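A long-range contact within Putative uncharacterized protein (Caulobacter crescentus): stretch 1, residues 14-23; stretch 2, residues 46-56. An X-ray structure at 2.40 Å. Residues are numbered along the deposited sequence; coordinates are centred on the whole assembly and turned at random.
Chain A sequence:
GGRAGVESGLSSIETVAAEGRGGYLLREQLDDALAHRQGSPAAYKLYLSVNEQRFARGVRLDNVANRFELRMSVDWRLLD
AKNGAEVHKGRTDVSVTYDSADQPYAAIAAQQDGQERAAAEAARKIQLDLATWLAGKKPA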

# COMPACT_ATOMS: atom_id res chain seq x y z
N GLU A 14 9.28 -0.40 9.35
CA GLU A 14 8.53 -1.64 9.47
C GLU A 14 7.06 -1.34 9.30
O GLU A 14 6.47 -0.56 10.05
CB GLU A 14 8.80 -2.27 10.82
CG GLU A 14 8.38 -3.72 10.91
CD GLU A 14 8.74 -4.29 12.26
OE1 GLU A 14 9.93 -4.65 12.46
OE2 GLU A 14 7.86 -4.31 13.14
N THR A 15 6.46 -1.97 8.30
CA THR A 15 5.07 -1.78 7.91
C THR A 15 4.18 -2.73 8.70
O THR A 15 4.46 -3.92 8.78
CB THR A 15 4.93 -1.89 6.40
OG1 THR A 15 5.99 -1.12 5.83
CG2 THR A 15 3.61 -1.35 5.88
N VAL A 16 3.18 -2.15 9.35
CA VAL A 16 2.18 -2.79 10.22
C VAL A 16 0.79 -2.61 9.59
O VAL A 16 0.37 -1.50 9.24
CB VAL A 16 2.20 -2.23 11.69
CG1 VAL A 16 1.37 -3.09 12.63
CG2 VAL A 16 3.61 -2.07 12.24
N ALA A 17 0.08 -3.71 9.48
CA ALA A 17 -1.28 -3.69 8.98
C ALA A 17 -2.14 -4.64 9.79
O ALA A 17 -1.68 -5.71 10.24
CB ALA A 17 -1.31 -4.07 7.50
N ALA A 18 -3.39 -4.25 9.98
CA ALA A 18 -4.37 -5.09 10.64
C ALA A 18 -4.87 -6.14 9.63
O ALA A 18 -4.68 -5.98 8.42
CB ALA A 18 -5.52 -4.24 11.16
N GLU A 19 -5.49 -7.22 10.14
CA GLU A 19 -6.08 -8.30 9.34
C GLU A 19 -6.91 -7.75 8.16
O GLU A 19 -7.81 -6.93 8.37
CB GLU A 19 -6.99 -9.16 10.24
CG GLU A 19 -6.26 -10.23 11.03
CD GLU A 19 -7.15 -11.35 11.54
OE1 GLU A 19 -7.97 -11.87 10.75
OE2 GLU A 19 -7.00 -11.73 12.73
N GLY A 20 -6.58 -8.19 6.95
CA GLY A 20 -7.28 -7.77 5.75
C GLY A 20 -6.49 -8.03 4.49
O GLY A 20 -5.26 -7.97 4.52
N ARG A 21 -7.19 -8.30 3.36
CA ARG A 21 -6.50 -8.57 2.08
C ARG A 21 -5.72 -7.33 1.60
O ARG A 21 -4.55 -7.47 1.26
CB ARG A 21 -7.44 -9.09 0.98
CG ARG A 21 -6.63 -9.49 -0.26
CD ARG A 21 -7.25 -10.56 -1.11
NE ARG A 21 -6.89 -10.36 -2.52
CZ ARG A 21 -5.83 -10.89 -3.11
NH1 ARG A 21 -5.01 -11.69 -2.43
NH2 ARG A 21 -5.56 -10.61 -4.38
N GLY A 22 -6.35 -6.15 1.65
CA GLY A 22 -5.74 -4.87 1.28
C GLY A 22 -4.49 -4.52 2.05
O GLY A 22 -3.46 -4.22 1.45
N GLY A 23 -4.55 -4.62 3.39
CA GLY A 23 -3.40 -4.36 4.24
C GLY A 23 -2.32 -5.39 4.04
O GLY A 23 -1.13 -5.06 4.09
N LEU A 46 5.24 1.90 10.40
CA LEU A 46 4.27 2.46 9.48
C LEU A 46 2.97 1.68 9.63
O LEU A 46 2.91 0.52 9.24
CB LEU A 46 4.79 2.46 8.02
CG LEU A 46 3.79 2.95 6.96
CD1 LEU A 46 3.42 4.39 7.17
CD2 LEU A 46 4.35 2.75 5.56
N TYR A 47 1.93 2.35 10.16
CA TYR A 47 0.59 1.78 10.36
C TYR A 47 -0.31 2.06 9.21
O TYR A 47 -0.58 3.22 8.92
CB TYR A 47 -0.03 2.33 11.63
CG TYR A 47 0.38 1.55 12.83
CD1 TYR A 47 1.52 1.90 13.55
CD2 TYR A 47 -0.38 0.48 13.29
CE1 TYR A 47 1.86 1.23 14.72
CE2 TYR A 47 -0.03 -0.22 14.43
CZ TYR A 47 1.10 0.15 15.15
OH TYR A 47 1.45 -0.57 16.26
N LEU A 48 -0.83 1.00 8.58
CA LEU A 48 -1.72 1.15 7.44
C LEU A 48 -3.16 0.91 7.82
O LEU A 48 -3.44 -0.10 8.45
CB LEU A 48 -1.32 0.16 6.34
CG LEU A 48 0.10 0.16 5.84
CD1 LEU A 48 0.28 -0.99 4.89
CD2 LEU A 48 0.43 1.47 5.14
N SER A 49 -4.07 1.82 7.43
CA SER A 49 -5.51 1.64 7.66
C SER A 49 -6.22 1.62 6.31
O SER A 49 -6.57 2.67 5.75
CB SER A 49 -6.10 2.70 8.58
OG SER A 49 -5.44 2.62 9.82
N VAL A 50 -6.35 0.43 5.77
CA VAL A 50 -7.02 0.22 4.50
C VAL A 50 -8.51 0.08 4.77
O VAL A 50 -8.90 -0.62 5.71
CB VAL A 50 -6.46 -0.99 3.69
CG1 VAL A 50 -7.17 -1.13 2.33
CG2 VAL A 50 -4.95 -0.86 3.47
N ASN A 51 -9.34 0.70 3.89
CA ASN A 51 -10.79 0.52 3.90
C ASN A 51 -11.02 -0.81 3.18
O ASN A 51 -11.06 -0.87 1.94
CB ASN A 51 -11.47 1.72 3.22
CG ASN A 51 -12.96 1.68 3.28
OD1 ASN A 51 -13.59 0.62 3.36
ND2 ASN A 51 -13.56 2.85 3.23
N GLU A 52 -11.03 -1.88 3.95
CA GLU A 52 -11.09 -3.26 3.47
C GLU A 52 -12.40 -3.63 2.80
O GLU A 52 -12.40 -4.46 1.87
CB GLU A 52 -10.80 -4.23 4.62
CG GLU A 52 -9.37 -4.16 5.15
CD GLU A 52 -8.25 -4.62 4.24
OE1 GLU A 52 -8.54 -5.07 3.10
OE2 GLU A 52 -7.08 -4.55 4.67
N GLN A 53 -13.52 -3.04 3.26
CA GLN A 53 -14.82 -3.31 2.66
C GLN A 53 -14.84 -2.72 1.25
O GLN A 53 -15.21 -3.45 0.32
CB GLN A 53 -15.99 -2.81 3.52
CG GLN A 53 -16.32 -3.79 4.67
CD GLN A 53 -17.74 -3.69 5.21
OE1 GLN A 53 -18.72 -3.46 4.48
NE2 GLN A 53 -17.90 -3.94 6.51
N ARG A 54 -14.35 -1.46 1.07
CA ARG A 54 -14.26 -0.77 -0.23
C ARG A 54 -13.29 -1.50 -1.18
O ARG A 54 -13.55 -1.60 -2.38
CB ARG A 54 -13.83 0.70 -0.06
CG ARG A 54 -13.76 1.52 -1.37
CD ARG A 54 -13.40 2.96 -1.12
NE ARG A 54 -14.44 3.64 -0.34
CZ ARG A 54 -14.22 4.68 0.45
NH1 ARG A 54 -13.00 5.18 0.58
NH2 ARG A 54 -15.22 5.23 1.13
N PHE A 55 -12.22 -2.05 -0.63
CA PHE A 55 -11.23 -2.75 -1.42
C PHE A 55 -11.71 -4.14 -1.91
O PHE A 55 -11.24 -4.61 -2.96
CB PHE A 55 -9.93 -2.89 -0.62
CG PHE A 55 -8.76 -3.40 -1.42
CD1 PHE A 55 -8.18 -2.61 -2.41
CD2 PHE A 55 -8.22 -4.66 -1.18
CE1 PHE A 55 -7.09 -3.08 -3.14
CE2 PHE A 55 -7.12 -5.12 -1.91
CZ PHE A 55 -6.55 -4.32 -2.87
N ALA A 56 -12.60 -4.80 -1.17
CA ALA A 56 -13.10 -6.12 -1.54
C ALA A 56 -14.19 -6.02 -2.65
O ALA A 56 -14.47 -7.01 -3.35
CB ALA A 56 -13.66 -6.82 -0.31
O HOH W 1 -6.38 -3.57 7.27

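Two strand-to-helix segments of one chain pack together, burying 595 Å² between them. The two strands run parallel, their N-to-C directions 30° apart and their axes approaching to 4.6 Å. Thr-15 lies beside Leu-46 and Val-16 beside Tyr-47. Three near-linear backbone hydrogen bonds fix this register: Leu-46 N donates to Glu-14 O (2.8 Å), Val-16 N to Leu-46 O (2.7 Å), and Leu-48 N to Val-16 O (2.9 Å). Val-16 thus uses both its N and its O, reaching the residues before and after Tyr-47, as expected of a parallel ladder. Beyond Val-16 the strands loosen: Ala-18 N stands 4.4 Å from Leu-48 O, too far to bond. Each stretch then enters a helix, with Gly-20 and Asn-51 at the N-cap positions; Asn-51 OD1 caps its own helix by accepting from Arg-54 N at 3.2 Å.

Side chains pack on both faces of the sheet. On one, Thr-15 CG2 meets Leu-48 CD1 at 3.5 Å and Leu-46 CD2 at 4.2 Å, while Thr-15 OG1 is buried without a polar partner. On the other, Val-16 CB sits over the Tyr-47 ring face, 4.1 Å from its centroid, and Val-16 CG1 touches Tyr-47 CE2 at 3.7 Å.

Where the strands give way to helices, the Glu-52 carboxylate takes over from the backbone ladder. It accepts from two successive amides at the start of the first helix: Gly-22 N donates to Glu-52 OE1 and Gly-23 N to Glu-52 OE2, both at 2.8 Å. A water donates to Glu-52 OE2 (2.9 Å) and Ala-18 O (3.2 Å), bridging carboxylate and loop. Gly-22 leaves room for this approach: a CB there would lie 2.8 Å from both Glu-52 OE1 and Val-50 CG1. Phe-55 CE2 approaches Gly-22 CA to 3.5 Å, where a CB would be a tight fit against the ring.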